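Local coordinates for bifunctional GH43-CE protein (Bacteroides eggerthii, PDB 6MLY) that probably breaks down complex arabinoxylans, joining a family 43 glycoside hydrolase, probably a beta-xylosidase, to a carbohydrate esterase in one chain, at residues 592-595 / 596-600; 316-319 / 320-323; 135-138 / 139-143; 242-246 / 247-251; 125-129 / 130-134. All blocks are in the same frame, centred on the assembly; numbering follows the deposited sequence.

Interaction 1 of 5, residues 592-595 / 596-600; sequences AKFP and AQIND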
loop_
_atom_site.group_PDB
_atom_site.type_symbol
_atom_site.label_atom_id
_atom_site.label_comp_id
_atom_site.label_asym_id
_atom_site.label_seq_id
_atom_site.Cartn_x
_atom_site.Cartn_y
_atom_site.Cartn_z
ATOM N N ALA A 592 17.695 22.284 -7.678
ATOM C CA ALA A 592 17.719 23.751 -7.642
ATOM C C ALA A 592 18.882 24.208 -6.754
ATOM O O ALA A 592 19.600 23.378 -6.201
ATOM C CB ALA A 592 16.393 24.274 -7.144
ATOM N N LYS A 593 19.061 25.527 -6.636
ATOM C CA LYS A 593 20.095 26.120 -5.781
ATOM C C LYS A 593 19.429 26.996 -4.711
ATOM O O LYS A 593 18.265 27.379 -4.846
ATOM C CB LYS A 593 21.086 26.934 -6.619
ATOM C CG LYS A 593 21.769 26.177 -7.754
ATOM C CD LYS A 593 22.596 24.981 -7.307
ATOM C CE LYS A 593 23.218 24.214 -8.457
ATOM N NZ LYS A 593 23.995 23.041 -7.989
ATOM N N PHE A 594 20.188 27.301 -3.651
ATOM C CA PHE A 594 19.732 28.146 -2.537
ATOM C C PHE A 594 19.256 29.484 -3.100
ATOM O O PHE A 594 19.917 30.063 -3.959
ATOM C CB PHE A 594 20.844 28.325 -1.499
ATOM C CG PHE A 594 20.422 29.029 -0.233
ATOM C CD1 PHE A 594 20.582 30.399 -0.094
ATOM C CD2 PHE A 594 19.849 28.323 0.813
ATOM C CE1 PHE A 594 20.175 31.047 1.061
ATOM C CE2 PHE A 594 19.450 28.973 1.972
ATOM C CZ PHE A 594 19.613 30.333 2.092
ATOM N N PRO A 595 18.108 29.978 -2.623
ATOM C CA PRO A 595 17.376 29.490 -1.462
ATOM C C PRO A 595 16.204 28.517 -1.688
ATOM O O PRO A 595 15.215 28.595 -0.963
ATOM C CB PRO A 595 16.797 30.810 -0.944
ATOM C CG PRO A 595 16.355 31.496 -2.216
ATOM C CD PRO A 595 17.461 31.164 -3.196
ATOM N N ALA A 596 16.320 27.610 -2.666
ATOM C CA ALA A 596 15.300 26.575 -2.922
ATOM C C ALA A 596 15.030 25.746 -1.658
ATOM O O ALA A 596 13.877 25.457 -1.332
ATOM C CB ALA A 596 15.749 25.690 -4.057
ATOM N N GLN A 597 16.107 25.393 -0.942
ATOM C CA GLN A 597 16.074 24.418 0.156
ATOM C C GLN A 597 15.283 24.975 1.349
ATOM O O GLN A 597 14.540 24.239 1.992
ATOM C CB GLN A 597 17.495 24.026 0.567
ATOM C CG GLN A 597 18.191 23.095 -0.419
ATOM C CD GLN A 597 18.395 23.705 -1.787
ATOM O OE1 GLN A 597 18.544 24.916 -1.936
ATOM N NE2 GLN A 597 18.401 22.863 -2.807
ATOM N N ILE A 598 15.443 26.271 1.632
ATOM C CA ILE A 598 14.753 26.922 2.760
ATOM C C ILE A 598 13.322 27.280 2.330
ATOM O O ILE A 598 12.387 27.178 3.130
ATOM C CB ILE A 598 15.558 28.133 3.308
ATOM C CG1 ILE A 598 14.920 28.726 4.568
ATOM C CG2 ILE A 598 15.778 29.207 2.249
ATOM C CD1 ILE A 598 14.801 27.764 5.727
ATOM N N ASN A 599 13.171 27.670 1.055
ATOM C CA ASN A 599 11.870 27.903 0.387
ATOM C C ASN A 599 10.952 26.679 0.532
ATOM O O ASN A 599 9.733 26.825 0.662
ATOM C CB ASN A 599 12.043 28.240 -1.099
ATOM C CG ASN A 599 12.493 29.662 -1.356
ATOM O OD1 ASN A 599 12.796 30.409 -0.427
ATOM N ND2 ASN A 599 12.544 30.048 -2.621
ATOM N N ASP A 600 11.543 25.480 0.497
ATOM C CA ASP A 600 10.791 24.243 0.600
ATOM C C ASP A 600 10.342 24.036 2.049
ATOM O O ASP A 600 9.180 23.722 2.299
ATOM C CB ASP A 600 11.596 23.050 0.071
ATOM C CG ASP A 600 11.711 22.997 -1.446
ATOM O OD1 ASP A 600 11.068 23.829 -2.124
ATOM O OD2 ASP A 600 12.457 22.131 -1.940
#
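Ala596 N donates to Lys593 O over 2.9 Å at 159°, closing a four-residue turn. The cis peptide before Pro595, third in that turn, marks it as a type VI beta turn. Pro595 takes the N-cap position of the helix, and its carbonyl oxygen receives Asn599 N at 3.0 Å, the first helical bond across the junction; Asp600 N follows by donating to Ala596 O. Gln597 bends at chi2 (63°), bringing OE1 to 3.4 Å from Phe594 N, but the angle there is too poor for a bond. Its NE2 is satisfied by Arg587 O, while the Lys593 ammonium is hydrogen-bonded to Ser589 O and Ala699 O.

Apolar contacts fill in around these bonds. Ala592 CB sits 3.5 Å from Ala596 CB, Pro595 CB lies over the centre of the Phe594 ring, and Ile598 CG2 touches both Phe594 CE2 and Pro595 CB at 3.7 Å. The Asn599 side chain runs alongside Pro595; an alanine here would probably uncover that flank of the proline while the backbone bond stayed.

In the alpha/beta-hydrolase fold expected of the esterase, the loop after strand 579-584 thus starts helix 596-610. Phe594 and Ile598 pack on Leu636 of helix 629-639, and Phe594 and Pro595 on Val653 of strand 651-654.

Interaction 2 of 5, residues 316-319 / 320-323; sequences SDDF and NRKK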
loop_
_atom_site.group_PDB
_atom_site.type_symbol
_atom_site.label_atom_id
_atom_site.label_comp_id
_atom_site.label_asym_id
_atom_site.label_seq_id
_atom_site.Cartn_x
_atom_site.Cartn_y
_atom_site.Cartn_z
ATOM N N SER A 316 -11.893 -12.991 9.053
ATOM C CA SER A 316 -10.845 -13.342 10.022
ATOM C C SER A 316 -10.861 -14.858 10.241
ATOM O O SER A 316 -11.890 -15.494 10.002
ATOM C CB SER A 316 -11.038 -12.613 11.333
ATOM O OG SER A 316 -11.017 -11.205 11.148
ATOM N N ASP A 317 -9.731 -15.418 10.692
ATOM C CA ASP A 317 -9.618 -16.846 10.990
ATOM C C ASP A 317 -8.758 -17.040 12.239
ATOM O O ASP A 317 -7.585 -16.689 12.244
ATOM C CB ASP A 317 -9.022 -17.629 9.814
ATOM C CG ASP A 317 -9.442 -19.093 9.747
ATOM O OD1 ASP A 317 -10.014 -19.599 10.739
ATOM O OD2 ASP A 317 -9.202 -19.719 8.696
ATOM N N ASP A 318 -9.360 -17.625 13.280
ATOM C CA ASP A 318 -8.681 -17.916 14.543
ATOM C C ASP A 318 -7.897 -19.232 14.425
ATOM O O ASP A 318 -7.183 -19.618 15.360
ATOM C CB ASP A 318 -9.680 -17.947 15.709
ATOM C CG ASP A 318 -10.753 -19.024 15.618
ATOM O OD1 ASP A 318 -10.852 -19.674 14.561
ATOM O OD2 ASP A 318 -11.487 -19.204 16.610
ATOM N N PHE A 319 -8.052 -19.916 13.283
ATOM C CA PHE A 319 -7.408 -21.197 12.960
ATOM C C PHE A 319 -7.789 -22.259 14.002
ATOM O O PHE A 319 -7.005 -23.166 14.299
ATOM C CB PHE A 319 -5.901 -21.006 12.772
ATOM C CG PHE A 319 -5.537 -20.219 11.537
ATOM C CD1 PHE A 319 -5.879 -20.682 10.276
ATOM C CD2 PHE A 319 -4.863 -19.012 11.630
ATOM C CE1 PHE A 319 -5.555 -19.957 9.140
ATOM C CE2 PHE A 319 -4.537 -18.288 10.492
ATOM C CZ PHE A 319 -4.880 -18.764 9.250
ATOM N N ASN A 320 -9.022 -22.142 14.512
ATOM C CA ASN A 320 -9.665 -23.117 15.382
ATOM C C ASN A 320 -10.780 -23.796 14.596
ATOM O O ASN A 320 -11.577 -23.112 13.955
ATOM C CB ASN A 320 -10.309 -22.481 16.616
ATOM C CG ASN A 320 -9.562 -22.737 17.903
ATOM O OD1 ASN A 320 -9.087 -23.846 18.149
ATOM N ND2 ASN A 320 -9.498 -21.722 18.743
ATOM N N ARG A 321 -10.837 -25.127 14.697
ATOM C CA ARG A 321 -11.755 -25.935 13.936
ATOM C C ARG A 321 -12.504 -26.867 14.894
ATOM O O ARG A 321 -11.884 -27.542 15.716
ATOM C CB ARG A 321 -10.987 -26.707 12.857
ATOM C CG ARG A 321 -10.248 -25.825 11.858
ATOM C CD ARG A 321 -11.154 -24.874 11.091
ATOM N NE ARG A 321 -10.439 -24.128 10.060
ATOM C CZ ARG A 321 -9.944 -22.899 10.201
ATOM N NH1 ARG A 321 -10.157 -22.212 11.312
ATOM N NH2 ARG A 321 -9.232 -22.361 9.226
ATOM N N LYS A 322 -13.842 -26.856 14.783
ATOM C CA LYS A 322 -14.736 -27.834 15.409
ATOM C C LYS A 322 -14.661 -29.147 14.613
ATOM O O LYS A 322 -13.939 -29.235 13.620
ATOM C CB LYS A 322 -16.171 -27.292 15.450
ATOM C CG LYS A 322 -16.885 -27.218 14.100
ATOM C CD LYS A 322 -18.265 -27.864 14.071
ATOM C CE LYS A 322 -18.803 -28.046 12.665
ATOM N NZ LYS A 322 -19.919 -29.022 12.613
ATOM N N LYS A 323 -15.439 -30.147 15.042
ATOM C CA LYS A 323 -15.460 -31.475 14.417
ATOM C C LYS A 323 -16.092 -31.401 13.020
ATOM O O LYS A 323 -17.254 -31.008 12.873
ATOM C CB LYS A 323 -16.235 -32.456 15.304
ATOM C CG LYS A 323 -16.166 -33.920 14.885
ATOM C CD LYS A 323 -14.751 -34.468 14.820
ATOM C CE LYS A 323 -14.556 -35.719 15.650
ATOM N NZ LYS A 323 -14.569 -35.423 17.102
#
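Asp317 opens an Asx turn in the region assigned to a concanavalin A-like domain, and its carboxylate is met by Arg321, whose side chain crosses it at about a right angle. The tight part is a two-pronged, end-on salt bridge: Arg321 NH1 reaches Asp317 OD1 and NH2 reaches OD2, each over 2.7 Å and on the syn side, with carboxylate and guanidinium planes only 7° apart. OD1 carries a second donor, Phe319 N at 3.2 Å, from above the carboxylate plane, and OD2 a further one, Trp332 NE1. The buried Phe319 ring has Asp317 CB over its centre. With an alanine here in place of Asp317, the guanidinium would probably lose its mate, and Phe319 N and Trp332 NE1 their acceptor.

On the solvent side, Asp318 and Asn320 are exposed and more loosely joined. Asp318 OD1 takes Asn320 N at 3.1 Å, yet stays 4.2 Å from Arg321 NH1, too far for an ion pair. Arg321 NE is held by Ala327 O, and NH1 turns back to Asn320 O, 3.1 Å away in the guanidinium plane.

Interaction 3 of 5, residues 135-138 / 139-143; sequences TEFS and PAYHD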
loop_
_atom_site.group_PDB
_atom_site.type_symbol
_atom_site.label_atom_id
_atom_site.label_comp_id
_atom_site.label_asym_id
_atom_site.label_seq_id
_atom_site.Cartn_x
_atom_site.Cartn_y
_atom_site.Cartn_z
ATOM N N THR A 135 -15.839 -32.218 -17.481
ATOM C CA THR A 135 -15.393 -32.536 -18.836
ATOM C C THR A 135 -14.412 -31.444 -19.282
ATOM O O THR A 135 -14.399 -30.352 -18.709
ATOM C CB THR A 135 -16.588 -32.692 -19.791
ATOM O OG1 THR A 135 -17.385 -31.507 -19.755
ATOM C CG2 THR A 135 -17.465 -33.879 -19.457
ATOM N N GLU A 136 -13.591 -31.741 -20.298
ATOM C CA GLU A 136 -12.623 -30.764 -20.806
ATOM C C GLU A 136 -12.163 -31.133 -22.221
ATOM O O GLU A 136 -12.215 -32.293 -22.623
ATOM C CB GLU A 136 -11.434 -30.653 -19.852
ATOM C CG GLU A 136 -10.749 -31.973 -19.541
ATOM C CD GLU A 136 -9.697 -31.851 -18.449
ATOM O OE1 GLU A 136 -10.083 -31.759 -17.262
ATOM O OE2 GLU A 136 -8.498 -31.810 -18.789
ATOM N N PHE A 137 -11.710 -30.113 -22.960
ATOM C CA PHE A 137 -11.311 -30.253 -24.357
ATOM C C PHE A 137 -10.613 -28.975 -24.848
ATOM O O PHE A 137 -10.639 -27.938 -24.169
ATOM C CB PHE A 137 -12.530 -30.585 -25.220
ATOM C CG PHE A 137 -13.735 -29.696 -25.019
ATOM C CD1 PHE A 137 -13.878 -28.515 -25.736
ATOM C CD2 PHE A 137 -14.750 -30.061 -24.146
ATOM C CE1 PHE A 137 -14.995 -27.710 -25.564
ATOM C CE2 PHE A 137 -15.869 -29.257 -23.979
ATOM C CZ PHE A 137 -15.987 -28.081 -24.684
ATOM N N SER A 138 -9.996 -29.074 -26.036
ATOM C CA SER A 138 -9.244 -27.985 -26.671
ATOM C C SER A 138 -9.996 -27.490 -27.904
ATOM O O SER A 138 -10.812 -28.228 -28.447
ATOM C CB SER A 138 -7.855 -28.437 -27.031
ATOM O OG SER A 138 -7.095 -28.684 -25.859
ATOM N N PRO A 139 -9.730 -26.251 -28.342
ATOM C CA PRO A 139 -8.847 -25.295 -27.685
ATOM C C PRO A 139 -9.519 -24.619 -26.478
ATOM O O PRO A 139 -10.508 -25.123 -25.944
ATOM C CB PRO A 139 -8.527 -24.256 -28.774
ATOM C CG PRO A 139 -9.736 -24.302 -29.678
ATOM C CD PRO A 139 -10.161 -25.754 -29.655
ATOM N N ALA A 140 -8.940 -23.501 -26.039
ATOM C CA ALA A 140 -9.617 -22.552 -25.175
ATOM C C ALA A 140 -10.456 -21.615 -26.052
ATOM O O ALA A 140 -9.924 -20.977 -26.960
ATOM C CB ALA A 140 -8.603 -21.789 -24.353
ATOM N N TYR A 141 -11.768 -21.561 -25.795
ATOM C CA TYR A 141 -12.648 -20.624 -26.482
ATOM C C TYR A 141 -12.703 -19.327 -25.659
ATOM O O TYR A 141 -13.099 -19.327 -24.494
ATOM C CB TYR A 141 -14.013 -21.269 -26.733
ATOM C CG TYR A 141 -13.981 -22.478 -27.638
ATOM C CD1 TYR A 141 -14.289 -22.381 -28.989
ATOM C CD2 TYR A 141 -13.656 -23.732 -27.142
ATOM C CE1 TYR A 141 -14.267 -23.492 -29.822
ATOM C CE2 TYR A 141 -13.634 -24.853 -27.959
ATOM C CZ TYR A 141 -13.938 -24.732 -29.303
ATOM O OH TYR A 141 -13.898 -25.841 -30.097
ATOM N N HIS A 142 -12.286 -18.225 -26.288
ATOM C CA HIS A 142 -12.005 -16.964 -25.605
ATOM C C HIS A 142 -13.324 -16.277 -25.229
ATOM O O HIS A 142 -14.083 -15.865 -26.104
ATOM C CB HIS A 142 -11.087 -16.097 -26.487
ATOM C CG HIS A 142 -10.551 -14.867 -25.835
ATOM N ND1 HIS A 142 -9.476 -14.896 -24.965
ATOM C CD2 HIS A 142 -10.908 -13.568 -25.950
ATOM C CE1 HIS A 142 -9.206 -13.670 -24.558
ATOM N NE2 HIS A 142 -10.071 -12.834 -25.149
ATOM N N ASP A 143 -13.573 -16.164 -23.918
ATOM C CA ASP A 143 -14.730 -15.464 -23.353
ATOM C C ASP A 143 -16.012 -16.041 -23.954
ATOM O O ASP A 143 -16.881 -15.298 -24.414
ATOM C CB ASP A 143 -14.678 -13.959 -23.626
ATOM C CG ASP A 143 -13.350 -13.316 -23.285
ATOM O OD1 ASP A 143 -12.348 -14.053 -23.198
ATOM O OD2 ASP A 143 -13.334 -12.086 -23.115
#
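The carbonyl oxygen of Pro139 has two partners: Thr119 OG1 hydrogen-bonds to it, and Ser138 CA makes a CH...O contact with it at 3.2 Å. The cis peptide between Ser138 and Pro139 folds the chain enough to bring that CA and carbonyl together. Thr119 OG1 also bonds to Tyr141 N, so one hydroxyl holds the chain on both sides of Ala140.

Across the bend, Phe137 and Tyr141 cross at about a right angle. Tyr141 CE2 comes to the edge of the Phe137 ring, in its plane, 4.0 Å from CE1; the phenylalanine reaches there with CG between the backbone N and carbonyl carbon (chi1 50°). Strand 133-137 is the outermost strand of a four-stranded antiparallel sheet, one blade of the five-bladed beta-propeller characteristic of family 43. Pro139 CG sits 4.2 Å above the Tyr141 ring plane, toward its rim, and Tyr158 meets the tyrosine edge-to-face. Val175 touches both Phe137 and Tyr141. Beyond them the loop leads to Asp143, predicted to orient the proton donor and substrate.

Interaction 4 of 5, residues 242-246 / 247-251; sequences VVFQD and RGIAQ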
loop_
_atom_site.group_PDB
_atom_site.type_symbol
_atom_site.label_atom_id
_atom_site.label_comp_id
_atom_site.label_asym_id
_atom_site.label_seq_id
_atom_site.Cartn_x
_atom_site.Cartn_y
_atom_site.Cartn_z
ATOM N N VAL A 242 -24.356 1.370 -28.707
ATOM C CA VAL A 242 -23.665 1.701 -27.456
ATOM C C VAL A 242 -24.741 1.914 -26.382
ATOM O O VAL A 242 -25.617 2.756 -26.553
ATOM C CB VAL A 242 -22.769 2.948 -27.632
ATOM C CG1 VAL A 242 -22.209 3.459 -26.308
ATOM C CG2 VAL A 242 -21.642 2.703 -28.628
ATOM N N VAL A 243 -24.688 1.146 -25.286
ATOM C CA VAL A 243 -25.717 1.236 -24.237
ATOM C C VAL A 243 -25.149 1.885 -22.962
ATOM O O VAL A 243 -25.906 2.487 -22.203
ATOM C CB VAL A 243 -26.358 -0.133 -23.936
ATOM C CG1 VAL A 243 -26.783 -0.854 -25.208
ATOM C CG2 VAL A 243 -25.454 -1.019 -23.092
ATOM N N PHE A 244 -23.841 1.749 -22.708
ATOM C CA PHE A 244 -23.225 2.370 -21.525
ATOM C C PHE A 244 -21.777 2.775 -21.830
ATOM O O PHE A 244 -21.031 2.031 -22.471
ATOM C CB PHE A 244 -23.322 1.430 -20.318
ATOM C CG PHE A 244 -23.192 2.084 -18.962
ATOM C CD1 PHE A 244 -23.791 3.307 -18.687
ATOM C CD2 PHE A 244 -22.495 1.455 -17.942
ATOM C CE1 PHE A 244 -23.671 3.898 -17.437
ATOM C CE2 PHE A 244 -22.381 2.043 -16.689
ATOM C CZ PHE A 244 -22.972 3.260 -16.438
ATOM N N GLN A 245 -21.396 3.965 -21.351
ATOM C CA GLN A 245 -20.081 4.544 -21.599
ATOM C C GLN A 245 -19.747 5.533 -20.473
ATOM O O GLN A 245 -19.753 6.749 -20.669
ATOM C CB GLN A 245 -20.075 5.197 -22.981
ATOM C CG GLN A 245 -18.703 5.681 -23.425
ATOM C CD GLN A 245 -18.647 5.908 -24.915
ATOM O OE1 GLN A 245 -18.745 4.974 -25.709
ATOM N NE2 GLN A 245 -18.481 7.160 -25.306
ATOM N N ASP A 246 -19.432 4.977 -19.298
ATOM C CA ASP A 246 -19.360 5.720 -18.047
ATOM C C ASP A 246 -18.229 5.125 -17.204
ATOM O O ASP A 246 -18.396 4.056 -16.619
ATOM C CB ASP A 246 -20.722 5.673 -17.344
ATOM C CG ASP A 246 -20.766 6.222 -15.926
ATOM O OD1 ASP A 246 -19.876 7.017 -15.576
ATOM O OD2 ASP A 246 -21.707 5.851 -15.186
ATOM N N ARG A 247 -17.083 5.820 -17.192
ATOM C CA ARG A 247 -15.891 5.478 -16.392
ATOM C C ARG A 247 -15.337 4.099 -16.800
ATOM O O ARG A 247 -14.720 3.409 -15.976
ATOM C CB ARG A 247 -16.220 5.546 -14.895
ATOM C CG ARG A 247 -16.426 6.958 -14.369
ATOM C CD ARG A 247 -16.970 6.968 -12.954
ATOM N NE ARG A 247 -18.401 6.704 -12.909
ATOM C CZ ARG A 247 -19.123 6.672 -11.796
ATOM N NH1 ARG A 247 -18.545 6.879 -10.625
ATOM N NH2 ARG A 247 -20.420 6.431 -11.854
ATOM N N GLY A 248 -15.538 3.713 -18.072
ATOM C CA GLY A 248 -15.078 2.425 -18.623
ATOM C C GLY A 248 -15.596 1.214 -17.846
ATOM O O GLY A 248 -14.980 0.121 -17.892
ATOM N N ILE A 249 -16.739 1.401 -17.155
ATOM C CA ILE A 249 -17.428 0.347 -16.395
ATOM C C ILE A 249 -18.143 -0.567 -17.400
ATOM O O ILE A 249 -19.281 -0.303 -17.778
ATOM C CB ILE A 249 -18.428 0.939 -15.376
ATOM C CG1 ILE A 249 -17.757 1.895 -14.386
ATOM C CG2 ILE A 249 -19.191 -0.170 -14.655
ATOM C CD1 ILE A 249 -18.723 2.826 -13.686
ATOM N N ALA A 250 -17.464 -1.641 -17.811
ATOM C CA ALA A 250 -17.893 -2.462 -18.927
ATOM C C ALA A 250 -17.765 -3.947 -18.582
ATOM O O ALA A 250 -17.171 -4.315 -17.561
ATOM C CB ALA A 250 -17.081 -2.118 -20.149
ATOM N N GLN A 251 -18.355 -4.773 -19.458
ATOM C CA GLN A 251 -18.316 -6.232 -19.431
ATOM C C GLN A 251 -19.265 -6.767 -18.355
ATOM O O GLN A 251 -19.132 -6.441 -17.177
ATOM C CB GLN A 251 -16.904 -6.764 -19.199
ATOM C CG GLN A 251 -16.859 -8.275 -19.038
ATOM C CD GLN A 251 -15.468 -8.830 -19.207
ATOM O OE1 GLN A 251 -14.479 -8.099 -19.237
ATOM N NE2 GLN A 251 -15.380 -10.144 -19.317
#
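Asp246 and Arg247 lie side by side, and Arg247 NE donates to Asp246 OD1 at 3.1 Å and 157° in a salt bridge. The nitrogen approaches from above the carboxylate plane, while the aspartate sits at the edge of the guanidinium. The two planes are 28° apart, and Arg247 NH2 stays 3.6 Å from OD2, so one nitrogen does the gripping. A bend at chi3 (-79°) curls the arginine back to its neighbour.

Within the same turn, Ile249 N donates to Asp246 O over 3.2 Å. The same oxygen is flanked by Ile249 CG1, also 3.2 Å away, which swings to the side of the backbone N. Phe244 comes from the other arm, its CD2 3.7 Å from Ile249 O.

The next shell is the neighbouring sheet. Phe244 rests on Leu266 and Val280, Ile249 on Glu268 and Tyr278, and Arg247 also touches Glu268; Gln245 OE1 is bonded to Thr225 OG1. Positive phi at both Arg247 and Gly248 identifies the bend from Asp246 to Ile249 as a type I' beta turn. It delivers the chain into strand 250-256, at the edge of a three-stranded antiparallel sheet in the family 43 beta-propeller.

Interaction 5 of 5, residues 125-129 / 130-134; sequences KNLEK and GPWKC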
loop_
_atom_site.group_PDB
_atom_site.type_symbol
_atom_site.label_atom_id
_atom_site.label_comp_id
_atom_site.label_asym_id
_atom_site.label_seq_id
_atom_site.Cartn_x
_atom_site.Cartn_y
_atom_site.Cartn_z
ATOM N N LYS A 125 -26.280 -30.470 -9.325
ATOM C CA LYS A 125 -27.669 -30.174 -8.945
ATOM C C LYS A 125 -27.702 -29.348 -7.652
ATOM O O LYS A 125 -28.767 -28.942 -7.205
ATOM C CB LYS A 125 -28.474 -31.471 -8.792
ATOM C CG LYS A 125 -28.799 -32.180 -10.102
ATOM C CD LYS A 125 -29.424 -33.561 -9.942
ATOM C CE LYS A 125 -30.904 -33.606 -10.260
ATOM N NZ LYS A 125 -31.461 -34.963 -10.041
ATOM N N ASN A 126 -26.534 -29.106 -7.053
ATOM C CA ASN A 126 -26.417 -28.265 -5.857
ATOM C C ASN A 126 -25.142 -27.421 -5.973
ATOM O O ASN A 126 -24.040 -27.912 -5.726
ATOM C CB ASN A 126 -26.432 -29.107 -4.577
ATOM C CG ASN A 126 -26.616 -28.284 -3.321
ATOM O OD1 ASN A 126 -26.407 -27.072 -3.322
ATOM N ND2 ASN A 126 -27.005 -28.936 -2.237
ATOM N N LEU A 127 -25.313 -26.143 -6.327
ATOM C CA LEU A 127 -24.197 -25.237 -6.654
ATOM C C LEU A 127 -23.355 -24.902 -5.409
ATOM O O LEU A 127 -22.205 -24.486 -5.536
ATOM C CB LEU A 127 -24.778 -23.971 -7.295
ATOM C CG LEU A 127 -23.786 -23.079 -8.038
ATOM C CD1 LEU A 127 -22.991 -23.871 -9.060
ATOM C CD2 LEU A 127 -24.506 -21.924 -8.713
ATOM N N GLU A 128 -23.911 -25.101 -4.211
ATOM C CA GLU A 128 -23.238 -24.738 -2.969
ATOM C C GLU A 128 -22.407 -25.909 -2.422
ATOM O O GLU A 128 -21.385 -25.674 -1.784
ATOM C CB GLU A 128 -24.269 -24.252 -1.949
ATOM C CG GLU A 128 -25.110 -23.091 -2.461
ATOM C CD GLU A 128 -26.175 -22.570 -1.507
ATOM O OE1 GLU A 128 -27.010 -21.752 -1.946
ATOM O OE2 GLU A 128 -26.173 -22.984 -0.330
ATOM N N LYS A 129 -22.834 -27.157 -2.669
ATOM C CA LYS A 129 -22.225 -28.345 -2.022
ATOM C C LYS A 129 -21.586 -29.308 -3.036
ATOM O O LYS A 129 -20.649 -30.028 -2.689
ATOM C CB LYS A 129 -23.272 -29.096 -1.190
ATOM C CG LYS A 129 -24.004 -28.246 -0.158
ATOM C CD LYS A 129 -24.873 -29.050 0.797
ATOM C CE LYS A 129 -26.172 -28.351 1.157
ATOM N NZ LYS A 129 -27.271 -29.316 1.411
ATOM N N GLY A 130 -22.101 -29.346 -4.270
ATOM C CA GLY A 130 -21.639 -30.300 -5.273
ATOM C C GLY A 130 -22.335 -31.654 -5.122
ATOM O O GLY A 130 -23.397 -31.733 -4.508
ATOM N N PRO A 131 -21.732 -32.721 -5.667
ATOM C CA PRO A 131 -20.418 -32.695 -6.297
ATOM C C PRO A 131 -20.505 -32.293 -7.778
ATOM O O PRO A 131 -21.601 -32.054 -8.285
ATOM C CB PRO A 131 -19.853 -34.121 -6.162
ATOM C CG PRO A 131 -20.949 -34.903 -5.469
ATOM C CD PRO A 131 -22.206 -34.103 -5.734
ATOM N N TRP A 132 -19.341 -32.214 -8.433
ATOM C CA TRP A 132 -19.223 -31.843 -9.843
ATOM C C TRP A 132 -18.971 -33.089 -10.698
ATOM O O TRP A 132 -18.176 -33.951 -10.327
ATOM C CB TRP A 132 -18.080 -30.847 -10.066
ATOM C CG TRP A 132 -18.164 -29.543 -9.336
ATOM C CD1 TRP A 132 -17.422 -29.169 -8.254
ATOM C CD2 TRP A 132 -18.968 -28.400 -9.686
ATOM N NE1 TRP A 132 -17.727 -27.888 -7.889
ATOM C CE2 TRP A 132 -18.667 -27.386 -8.750
ATOM C CE3 TRP A 132 -19.914 -28.135 -10.685
ATOM C CZ2 TRP A 132 -19.285 -26.137 -8.781
ATOM C CZ3 TRP A 132 -20.522 -26.898 -10.719
ATOM C CH2 TRP A 132 -20.209 -25.914 -9.776
ATOM N N LYS A 133 -19.652 -33.152 -11.846
ATOM C CA LYS A 133 -19.223 -33.941 -13.000
ATOM C C LYS A 133 -18.452 -32.992 -13.925
ATOM O O LYS A 133 -18.908 -31.867 -14.175
ATOM C CB LYS A 133 -20.424 -34.582 -13.707
ATOM N N CYS A 134 -17.285 -33.437 -14.407
ATOM C CA CYS A 134 -16.353 -32.573 -15.135
ATOM C C CYS A 134 -16.069 -33.133 -16.533
ATOM O O CYS A 134 -16.071 -34.346 -16.741
ATOM C CB CYS A 134 -15.054 -32.413 -14.355
ATOM S SG CYS A 134 -15.330 -32.004 -12.614
#
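Trp132 is the flat group that meets Leu127 here: its CH2 corner lies 3.5 Å from Leu127 CD1, with the methyl coming in at a slant to the indole. At the opposite end of the ring system NE1 is hydrogen-bonded to Tyr71 O, which would fix the rotation of the indole. Ile57 touches both Trp132 and Leu127, while Leu109 and Thr124 also pack on the tryptophan. Leu127 CG is anti to the backbone N (chi1 -164°), which brings the end of a chain whose CB starts away back toward the ring.

Behind this apolar pair the backbone closes on itself. Gly130 N donates to Asn126 O over 2.8 Å, an i+4 to i bond that makes an alpha-turn of residues 126-130. Asn126 OD1 adds a weak bond from Glu128 N at 3.3 Å. At the backbone angles of Gly130 a beta carbon would clash with Lys129 O, and a cis peptide follows to Pro131. Glu128 reaches away to Lys59 and Tyr43, on strands 56-60 and 41-45.

The turn lies in the loop connecting antiparallel strands 118-124 and 133-137, and packs one blade of the family 43 five-bladed beta-propeller against the next.

From the N terminus, interaction 5 comes first, closing the loop between strands 118-124 and 133-137. Interaction 3 adjoins it in sequence and uses the same strand, leading out of its far end toward strand 145-148; their centres are 20 Å apart. Interaction 4 turns the chain into strand 250-256, elsewhere in the same glycoside hydrolase region, and its nearest atoms come within about 5 Å of interaction 3 without touching. Interaction 2 then lies in the concanavalin A-like region, and interaction 1 starts a helix in the esterase, about 47 to 68 Å from the others between centres. All five are local and in series; none nests or crosses.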